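Local atomic coordinates of metallo-carboxypeptidase (PDB entry 4A39), a protein that probably acts as a cytosolic, zinc-dependent carboxypeptidase of the M14 family, removing residues from the C-terminal ends of peptides or proteins. Residues Arg298-Glu312 against Leu372-Glu386. Residues are numbered along the deposited sequence; the frame is centred on the assembly and turned at random.
Sequences RLEQRFREELMARGE and LGQDVLSTLAVLVDE
Arg302 takes hold of Glu386 side-on: NE gives a nearly straight bond to OE1 (3.0 Å) and NH2 another to OE2 (3.0 Å), each oxygen using its syn lone pair, with guanidinium and carboxylate only 5° from coplanar. Bends at chi2 and chi3 fold the arginine chain back so that this edge faces the carboxylate. Its remaining nitrogen, NH1, meets Glu306 OE2 on its anti side, somewhat out of the carboxylate plane, which fixes the rotation of the guanidinium, while Leu383 CD2 lies against one face. Glu306 passes the network on through OE1 to Arg310 NH1 (2.7 Å), and Val382 CG2 sits over the Arg310 guanidinium, 3.2 Å from NH2. Alongside the salt bridges, helix segments 298-308 and 372-383 run in broadly opposed but strongly inclined directions, 128° apart, with a closest axial approach of 9.0 Å; both pack on the mixed sheet of the zinc carboxypeptidase domain, where Phe303 meets Phe345 and Leu372 touches Met349 of strand 343-350. The Phe303 ring receives Thr379 CG2 over its face as a CH-pi contact, 4.2 Å from the centroid, and Leu380 CD2 at its edge. Where the backbones come close, Thr379 OG1 lies 3.3 Å from Leu307 CA; that hydroxyl turns back along its own helix to bond Asp375 O. At Gly311 and Glu312, a water accepts from Glu312 N and donates to Asp375 OD2, tying this turn to the second helix.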
ATOM      1  N   ARG A 298      10.771  20.434  11.483  1.00  8.36           N
ATOM      2  CA  ARG A 298      12.162  20.012  11.369  1.00  9.38           C
ATOM      3  C   ARG A 298      12.285  18.493  11.275  1.00  8.22           C
ATOM      4  O   ARG A 298      13.099  17.982  10.504  1.00  9.56           O
ATOM      5  CB  ARG A 298      12.968  20.514  12.569  1.00 11.44           C
ATOM      6  CG  ARG A 298      14.443  20.157  12.503  1.00 13.95           C
ATOM      7  CD  ARG A 298      15.211  20.779  13.658  1.00 18.94           C
ATOM      8  NE  ARG A 298      14.820  20.243  14.959  1.00 21.02           N
ATOM      9  CZ  ARG A 298      15.203  19.059  15.424  1.00 20.27           C
ATOM     10  NH1 ARG A 298      15.991  18.279  14.694  1.00 20.74           N
ATOM     11  NH2 ARG A 298      14.805  18.663  16.626  1.00 21.65           N
ATOM     12  N   LEU A 299      11.483  17.776  12.059  1.00  8.19           N
ATOM     13  CA  LEU A 299      11.530  16.317  12.038  1.00  7.30           C
ATOM     14  C   LEU A 299      11.140  15.781  10.672  1.00  6.40           C
ATOM     15  O   LEU A 299      11.731  14.810  10.198  1.00  6.61           O
ATOM     16  CB  LEU A 299      10.612  15.720  13.116  1.00  8.25           C
ATOM     17  CG  LEU A 299      11.196  15.677  14.535  1.00  8.38           C
ATOM     18  CD1 LEU A 299      10.145  15.169  15.520  1.00  9.30           C
ATOM     19  CD2 LEU A 299      12.419  14.769  14.564  1.00 12.20           C
ATOM     20  N   GLU A 300      10.149  16.409  10.041  1.00  6.57           N
ATOM     21  CA  GLU A 300       9.717  15.975   8.718  1.00  7.48           C
ATOM     22  C   GLU A 300      10.869  16.186   7.739  1.00  8.05           C
ATOM     23  O   GLU A 300      11.138  15.333   6.899  1.00  8.98           O
ATOM     24  CB  GLU A 300       8.468  16.748   8.266  1.00  8.14           C
ATOM     25  CG  GLU A 300       7.256  16.520   9.162  1.00  9.74           C
ATOM     26  CD  GLU A 300       5.975  17.120   8.606  1.00  8.61           C
ATOM     27  OE1 GLU A 300       6.063  18.047   7.777  1.00 10.20           O
ATOM     28  OE2 GLU A 300       4.875  16.670   9.008  1.00  8.84           O
ATOM     29  N   GLN A 301      11.564  17.314   7.874  1.00  9.30           N
ATOM     30  CA  GLN A 301      12.699  17.633   7.009  1.00 10.84           C
ATOM     31  C   GLN A 301      13.785  16.577   7.214  1.00 10.86           C
ATOM     32  O   GLN A 301      14.343  16.045   6.250  1.00  9.70           O
ATOM     33  CB  GLN A 301      13.245  19.025   7.359  1.00 12.14           C
ATOM     34  CG  GLN A 301      13.919  19.783   6.221  1.00 16.41           C
ATOM     35  CD  GLN A 301      15.158  19.104   5.691  1.00 19.43           C
ATOM     36  OE1 GLN A 301      16.085  18.800   6.442  1.00 24.18           O
ATOM     37  NE2 GLN A 301      15.193  18.876   4.382  1.00 21.07           N
ATOM     38  N   ARG A 302      14.075  16.271   8.478  1.00  9.06           N
ATOM     39  CA  ARG A 302      15.084  15.270   8.825  1.00  8.61           C
ATOM     40  C   ARG A 302      14.780  13.901   8.211  1.00  8.75           C
ATOM     41  O   ARG A 302      15.657  13.260   7.627  1.00  7.85           O
ATOM     42  CB  ARG A 302      15.174  15.133  10.348  1.00  9.89           C
ATOM     43  CG  ARG A 302      15.807  16.324  11.052  1.00 11.41           C
ATOM     44  CD  ARG A 302      17.318  16.295  10.917  1.00 12.62           C
ATOM     45  NE  ARG A 302      17.898  15.118  11.557  1.00 13.01           N
ATOM     46  CZ  ARG A 302      18.741  14.281  10.960  1.00 13.70           C
ATOM     47  NH1 ARG A 302      19.109  14.491   9.699  1.00 15.72           N
ATOM     48  NH2 ARG A 302      19.220  13.235  11.619  1.00 15.33           N
ATOM     49  N   PHE A 303      13.533  13.460   8.350  1.00  7.63           N
ATOM     50  CA  PHE A 303      13.095  12.169   7.826  1.00  7.66           C
ATOM     51  C   PHE A 303      13.248  12.080   6.309  1.00  7.71           C
ATOM     52  O   PHE A 303      13.789  11.102   5.783  1.00  7.90           O
ATOM     53  CB  PHE A 303      11.628  11.925   8.204  1.00  8.69           C
ATOM     54  CG  PHE A 303      11.103  10.584   7.774  1.00  7.61           C
ATOM     55  CD1 PHE A 303      10.584  10.403   6.492  1.00  8.61           C
ATOM     56  CD2 PHE A 303      11.126   9.499   8.644  1.00  9.00           C
ATOM     57  CE1 PHE A 303      10.098   9.167   6.082  1.00  8.10           C
ATOM     58  CE2 PHE A 303      10.641   8.255   8.244  1.00  9.59           C
ATOM     59  CZ  PHE A 303      10.126   8.090   6.957  1.00  8.59           C
ATOM     60  N   ARG A 304      12.758  13.096   5.604  1.00  8.62           N
ATOM     61  CA  ARG A 304      12.836  13.108   4.148  1.00  9.00           C
ATOM     62  C   ARG A 304      14.275  13.107   3.637  1.00  9.18           C
ATOM     63  O   ARG A 304      14.603  12.397   2.688  1.00  8.60           O
ATOM     64  CB  ARG A 304      12.100  14.330   3.584  1.00  7.02           C
ATOM     65  CG  ARG A 304      10.583  14.213   3.585  1.00  9.95           C
ATOM     66  CD  ARG A 304       9.948  15.446   2.955  1.00 12.15           C
ATOM     67  NE  ARG A 304       8.503  15.318   2.796  1.00 11.95           N
ATOM     68  CZ  ARG A 304       7.618  16.156   3.327  1.00 12.87           C
ATOM     69  NH1 ARG A 304       8.030  17.183   4.062  1.00 10.48           N
ATOM     70  NH2 ARG A 304       6.321  15.965   3.128  1.00 14.08           N
ATOM     71  N   GLU A 305      15.126  13.894   4.292  1.00  9.03           N
ATOM     72  CA  GLU A 305      16.535  14.005   3.904  1.00 10.09           C
ATOM     73  C   GLU A 305      17.293  12.701   4.119  1.00  9.34           C
ATOM     74  O   GLU A 305      18.045  12.251   3.245  1.00  9.33           O
ATOM     75  CB  GLU A 305      17.205  15.132   4.695  1.00 12.73           C
ATOM     76  CG  GLU A 305      18.504  15.633   4.076  1.00 18.90           C
ATOM     77  CD  GLU A 305      19.004  16.914   4.720  1.00 21.46           C
ATOM     78  OE1 GLU A 305      18.242  17.536   5.492  1.00 23.07           O
ATOM     79  OE2 GLU A 305      20.162  17.302   4.443  1.00 24.11           O
ATOM     80  N   GLU A 306      17.105  12.087   5.281  1.00  7.74           N
ATOM     81  CA  GLU A 306      17.786  10.840   5.591  1.00  7.55           C
ATOM     82  C   GLU A 306      17.275   9.682   4.736  1.00  9.21           C
ATOM     83  O   GLU A 306      18.048   8.807   4.348  1.00 10.78           O
ATOM     84  CB  GLU A 306      17.640  10.502   7.078  1.00  9.13           C
ATOM     85  CG  GLU A 306      18.341  11.486   8.015  1.00 11.35           C
ATOM     86  CD  GLU A 306      19.862  11.409   7.962  1.00 13.55           C
ATOM     87  OE1 GLU A 306      20.417  10.603   7.182  1.00 13.55           O
ATOM     88  OE2 GLU A 306      20.511  12.165   8.714  1.00 14.73           O
ATOM     89  N   LEU A 307      15.981   9.673   4.424  1.00  8.60           N
ATOM     90  CA  LEU A 307      15.435   8.594   3.608  1.00  8.96           C
ATOM     91  C   LEU A 307      15.852   8.734   2.147  1.00  8.66           C
ATOM     92  O   LEU A 307      16.115   7.740   1.472  1.00 10.18           O
ATOM     93  CB  LEU A 307      13.910   8.551   3.709  1.00  8.18           C
ATOM     94  CG  LEU A 307      13.215   7.453   2.895  1.00  8.24           C
ATOM     95  CD1 LEU A 307      13.820   6.092   3.211  1.00  7.31           C
ATOM     96  CD2 LEU A 307      11.731   7.462   3.208  1.00  9.22           C
ATOM     97  N   MET A 308      15.918   9.969   1.662  1.00  9.31           N
ATOM     98  CA  MET A 308      16.315  10.202   0.281  1.00 10.48           C
ATOM     99  C   MET A 308      17.776   9.791   0.085  1.00 11.18           C
ATOM    100  O   MET A 308      18.178   9.377  -1.005  1.00 10.92           O
ATOM    101  CB  MET A 308      16.111  11.679  -0.083  1.00 12.22           C
ATOM    102  CG  MET A 308      16.442  12.028  -1.533  1.00 13.87           C
ATOM    103  SD  MET A 308      15.836  13.671  -2.003  1.00 14.49           S
ATOM    104  CE  MET A 308      15.280  13.358  -3.654  1.00 20.14           C
ATOM    105  N   ALA A 309      18.565   9.883   1.151  1.00 10.93           N
ATOM    106  CA  ALA A 309      19.976   9.520   1.069  1.00 11.18           C
ATOM    107  C   ALA A 309      20.183   8.009   1.083  1.00 11.02           C
ATOM    108  O   ALA A 309      21.256   7.520   0.726  1.00 12.88           O
ATOM    109  CB  ALA A 309      20.747  10.154   2.222  1.00 13.25           C
ATOM    110  N   ARG A 310      19.151   7.270   1.476  1.00 11.01           N
ATOM    111  CA  ARG A 310      19.251   5.816   1.570  1.00 11.69           C
ATOM    112  C   ARG A 310      18.398   4.975   0.616  1.00 13.44           C
ATOM    113  O   ARG A 310      18.843   3.923   0.156  1.00 13.79           O
ATOM    114  CB  ARG A 310      18.937   5.374   3.001  1.00 14.31           C
ATOM    115  CG  ARG A 310      19.888   5.922   4.049  1.00 15.62           C
ATOM    116  CD  ARG A 310      19.518   5.414   5.433  1.00 17.85           C
ATOM    117  NE  ARG A 310      20.528   5.759   6.428  1.00 17.54           N
ATOM    118  CZ  ARG A 310      20.819   7.000   6.805  1.00 17.79           C
ATOM    119  NH1 ARG A 310      20.174   8.029   6.273  1.00 16.26           N
ATOM    120  NH2 ARG A 310      21.761   7.210   7.716  1.00 18.26           N
ATOM    121  N   GLY A 311      17.180   5.413   0.327  1.00 12.04           N
ATOM    122  CA  GLY A 311      16.333   4.609  -0.539  1.00 11.70           C
ATOM    123  C   GLY A 311      15.799   5.279  -1.784  1.00  9.48           C
ATOM    124  O   GLY A 311      16.240   6.358  -2.169  1.00  9.18           O
ATOM    125  N   GLU A 312      14.849   4.614  -2.435  1.00  8.66           N
ATOM    126  CA  GLU A 312      14.236   5.166  -3.632  1.00  7.34           C
ATOM    127  C   GLU A 312      13.124   6.047  -3.091  1.00  7.50           C
ATOM    128  O   GLU A 312      12.000   5.598  -2.870  1.00  7.96           O
ATOM    129  CB  GLU A 312      13.679   4.046  -4.508  1.00  7.10           C
ATOM    130  CG  GLU A 312      14.722   2.999  -4.870  1.00  5.75           C
ATOM    131  CD  GLU A 312      14.321   2.174  -6.073  1.00  8.79           C
ATOM    132  OE1 GLU A 312      14.531   2.646  -7.214  1.00  8.82           O
ATOM    133  OE2 GLU A 312      13.791   1.061  -5.881  1.00  7.27           O
ATOM    134  N   LEU A 372      12.063  -0.484   0.168  1.00  6.61           N
ATOM    135  CA  LEU A 372      11.769   0.817   0.756  1.00  5.04           C
ATOM    136  C   LEU A 372      11.433   0.629   2.235  1.00  5.97           C
ATOM    137  O   LEU A 372      11.801   1.454   3.077  1.00  6.16           O
ATOM    138  CB  LEU A 372      10.602   1.494   0.029  1.00  5.23           C
ATOM    139  CG  LEU A 372      10.238   2.900   0.523  1.00  6.47           C
ATOM    140  CD1 LEU A 372      11.362   3.882   0.211  1.00  6.42           C
ATOM    141  CD2 LEU A 372       8.949   3.348  -0.155  1.00  6.12           C
ATOM    142  N   GLY A 373      10.746  -0.465   2.553  1.00  5.89           N
ATOM    143  CA  GLY A 373      10.401  -0.730   3.939  1.00  5.75           C
ATOM    144  C   GLY A 373      11.659  -0.887   4.773  1.00  6.49           C
ATOM    145  O   GLY A 373      11.745  -0.404   5.905  1.00  6.71           O
ATOM    146  N   GLN A 374      12.650  -1.563   4.209  1.00  6.85           N
ATOM    147  CA  GLN A 374      13.902  -1.769   4.916  1.00  7.85           C
ATOM    148  C   GLN A 374      14.693  -0.467   5.044  1.00  7.69           C
ATOM    149  O   GLN A 374      15.348  -0.236   6.062  1.00  8.47           O
ATOM    150  CB  GLN A 374      14.725  -2.843   4.203  1.00 10.51           C
ATOM    151  CG  GLN A 374      14.022  -4.194   4.186  1.00 12.42           C
ATOM    152  CD  GLN A 374      14.825  -5.273   3.494  1.00 17.92           C
ATOM    153  OE1 GLN A 374      15.153  -5.157   2.314  1.00 20.43           O
ATOM    154  NE2 GLN A 374      15.144  -6.334   4.226  1.00 21.16           N
ATOM    155  N   ASP A 375      14.628   0.391   4.027  1.00  8.22           N
ATOM    156  CA  ASP A 375      15.359   1.651   4.086  1.00  7.93           C
ATOM    157  C   ASP A 375      14.697   2.612   5.065  1.00  9.08           C
ATOM    158  O   ASP A 375      15.361   3.463   5.658  1.00  7.74           O
ATOM    159  CB  ASP A 375      15.473   2.290   2.696  1.00  7.94           C
ATOM    160  CG  ASP A 375      16.381   1.500   1.767  1.00 10.23           C
ATOM    161  OD1 ASP A 375      17.353   0.885   2.263  1.00  9.39           O
ATOM    162  OD2 ASP A 375      16.139   1.505   0.543  1.00  9.42           O
ATOM    163  N   VAL A 376      13.387   2.477   5.236  1.00  7.55           N
ATOM    164  CA  VAL A 376      12.677   3.322   6.186  1.00  7.34           C
ATOM    165  C   VAL A 376      13.152   2.952   7.592  1.00  7.44           C
ATOM    166  O   VAL A 376      13.316   3.819   8.451  1.00  7.17           O
ATOM    167  CB  VAL A 376      11.145   3.130   6.075  1.00  7.44           C
ATOM    168  CG1 VAL A 376      10.453   3.682   7.315  1.00  7.73           C
ATOM    169  CG2 VAL A 376      10.623   3.850   4.835  1.00  8.49           C
ATOM    170  N   LEU A 377      13.380   1.663   7.829  1.00  7.82           N
ATOM    171  CA  LEU A 377      13.855   1.222   9.134  1.00  7.98           C
ATOM    172  C   LEU A 377      15.214   1.850   9.415  1.00  9.07           C
ATOM    173  O   LEU A 377      15.488   2.261  10.540  1.00  8.94           O
ATOM    174  CB  LEU A 377      13.951  -0.307   9.194  1.00  8.97           C
ATOM    175  CG  LEU A 377      12.620  -1.041   9.389  1.00 10.41           C
ATOM    176  CD1 LEU A 377      12.841  -2.545   9.360  1.00  9.37           C
ATOM    177  CD2 LEU A 377      12.006  -0.623  10.717  1.00 10.45           C
ATOM    178  N   SER A 378      16.059   1.929   8.389  1.00 10.21           N
ATOM    179  CA  SER A 378      17.377   2.536   8.549  1.00  9.10           C
ATOM    180  C   SER A 378      17.222   4.004   8.931  1.00  9.26           C
ATOM    181  O   SER A 378      17.962   4.518   9.774  1.00  9.42           O
ATOM    182  CB  SER A 378      18.187   2.434   7.253  1.00  9.29           C
ATOM    183  OG  SER A 378      18.620   1.105   7.019  1.00 11.69           O
ATOM    184  N   THR A 379      16.256   4.673   8.308  1.00  5.97           N
ATOM    185  CA  THR A 379      16.000   6.082   8.579  1.00  6.76           C
ATOM    186  C   THR A 379      15.530   6.287  10.017  1.00  8.10           C
ATOM    187  O   THR A 379      15.973   7.215  10.697  1.00  8.60           O
ATOM    188  CB  THR A 379      14.948   6.648   7.596  1.00  6.29           C
ATOM    189  OG1 THR A 379      15.463   6.562   6.259  1.00  8.29           O
ATOM    190  CG2 THR A 379      14.629   8.107   7.920  1.00  8.53           C
ATOM    191  N   LEU A 380      14.642   5.416  10.484  1.00  8.19           N
ATOM    192  CA  LEU A 380      14.138   5.525  11.850  1.00  7.97           C
ATOM    193  C   LEU A 380      15.248   5.299  12.872  1.00  9.75           C
ATOM    194  O   LEU A 380      15.227   5.882  13.960  1.00 10.20           O
ATOM    195  CB  LEU A 380      13.006   4.521  12.090  1.00  9.22           C
ATOM    196  CG  LEU A 380      11.733   4.712  11.258  1.00  9.56           C
ATOM    197  CD1 LEU A 380      10.721   3.643  11.637  1.00  9.78           C
ATOM    198  CD2 LEU A 380      11.156   6.102  11.491  1.00 10.81           C
ATOM    199  N   ALA A 381      16.213   4.452  12.524  1.00  8.80           N
ATOM    200  CA  ALA A 381      17.327   4.160  13.419  1.00  9.95           C
ATOM    201  C   ALA A 381      18.170   5.411  13.654  1.00 11.40           C
ATOM    202  O   ALA A 381      18.659   5.643  14.761  1.00 12.12           O
ATOM    203  CB  ALA A 381      18.190   3.051  12.834  1.00  9.18           C
ATOM    204  N   VAL A 382      18.336   6.215  12.607  1.00 11.77           N
ATOM    205  CA  VAL A 382      19.118   7.446  12.695  1.00 13.79           C
ATOM    206  C   VAL A 382      18.401   8.549  13.471  1.00 14.46           C
ATOM    207  O   VAL A 382      19.031   9.312  14.204  1.00 16.04           O
ATOM    208  CB  VAL A 382      19.449   8.000  11.288  1.00 14.32           C
ATOM    209  CG1 VAL A 382      20.185   9.333  11.407  1.00 17.33           C
ATOM    210  CG2 VAL A 382      20.289   6.997  10.522  1.00 17.05           C
ATOM    211  N   LEU A 383      17.085   8.620  13.312  1.00 13.89           N
ATOM    212  CA  LEU A 383      16.276   9.651  13.958  1.00 13.47           C
ATOM    213  C   LEU A 383      15.725   9.308  15.338  1.00 12.12           C
ATOM    214  O   LEU A 383      15.132  10.166  15.988  1.00 10.44           O
ATOM    215  CB  LEU A 383      15.082  10.007  13.066  1.00 15.33           C
ATOM    216  CG  LEU A 383      15.300  10.266  11.576  1.00 16.67           C
ATOM    217  CD1 LEU A 383      13.958  10.575  10.930  1.00 17.22           C
ATOM    218  CD2 LEU A 383      16.268  11.418  11.379  1.00 17.32           C
ATOM    219  N   VAL A 384      15.912   8.071  15.787  1.00 12.70           N
ATOM    220  CA  VAL A 384      15.354   7.651  17.071  1.00 14.01           C
ATOM    221  C   VAL A 384      15.542   8.610  18.251  1.00 14.09           C
ATOM    222  O   VAL A 384      14.595   8.853  19.002  1.00 14.42           O
ATOM    223  CB  VAL A 384      15.865   6.241  17.469  1.00 15.33           C
ATOM    224  CG1 VAL A 384      17.292   6.312  17.974  1.00 16.37           C
ATOM    225  CG2 VAL A 384      14.938   5.637  18.513  1.00 16.92           C
ATOM    226  N   ASP A 385      16.740   9.164  18.415  1.00 14.51           N
ATOM    227  CA  ASP A 385      16.996  10.079  19.529  1.00 14.24           C
ATOM    228  C   ASP A 385      16.350  11.456  19.372  1.00 12.73           C
ATOM    229  O   ASP A 385      16.347  12.254  20.315  1.00 13.20           O
ATOM    230  CB  ASP A 385      18.503  10.268  19.734  1.00 17.01           C
ATOM    231  CG  ASP A 385      19.212   8.974  20.073  1.00 18.92           C
ATOM    232  OD1 ASP A 385      18.712   8.237  20.946  1.00 20.75           O
ATOM    233  OD2 ASP A 385      20.278   8.698  19.477  1.00 23.97           O
ATOM    234  N   GLU A 386      15.804  11.731  18.192  1.00 10.35           N
ATOM    235  CA  GLU A 386      15.182  13.028  17.918  1.00 11.28           C
ATOM    236  C   GLU A 386      13.654  13.003  17.925  1.00  8.65           C
ATOM    237  O   GLU A 386      13.018  14.055  17.922  1.00 10.14           O
ATOM    238  CB  GLU A 386      15.654  13.548  16.556  1.00 12.15           C
ATOM    239  CG  GLU A 386      17.156  13.714  16.429  1.00 16.43           C
ATOM    240  CD  GLU A 386      17.590  14.011  15.007  1.00 17.07           C
ATOM    241  OE1 GLU A 386      17.062  14.970  14.404  1.00 18.35           O
ATOM    242  OE2 GLU A 386      18.466  13.286  14.492  1.00 20.12           O
TER
HETATM  243  O   HOH W   1      13.827  16.542  17.209  1.00 17.99           O
HETATM  244  O   HOH W   2      14.089   2.144  -1.170  1.00  6.78           O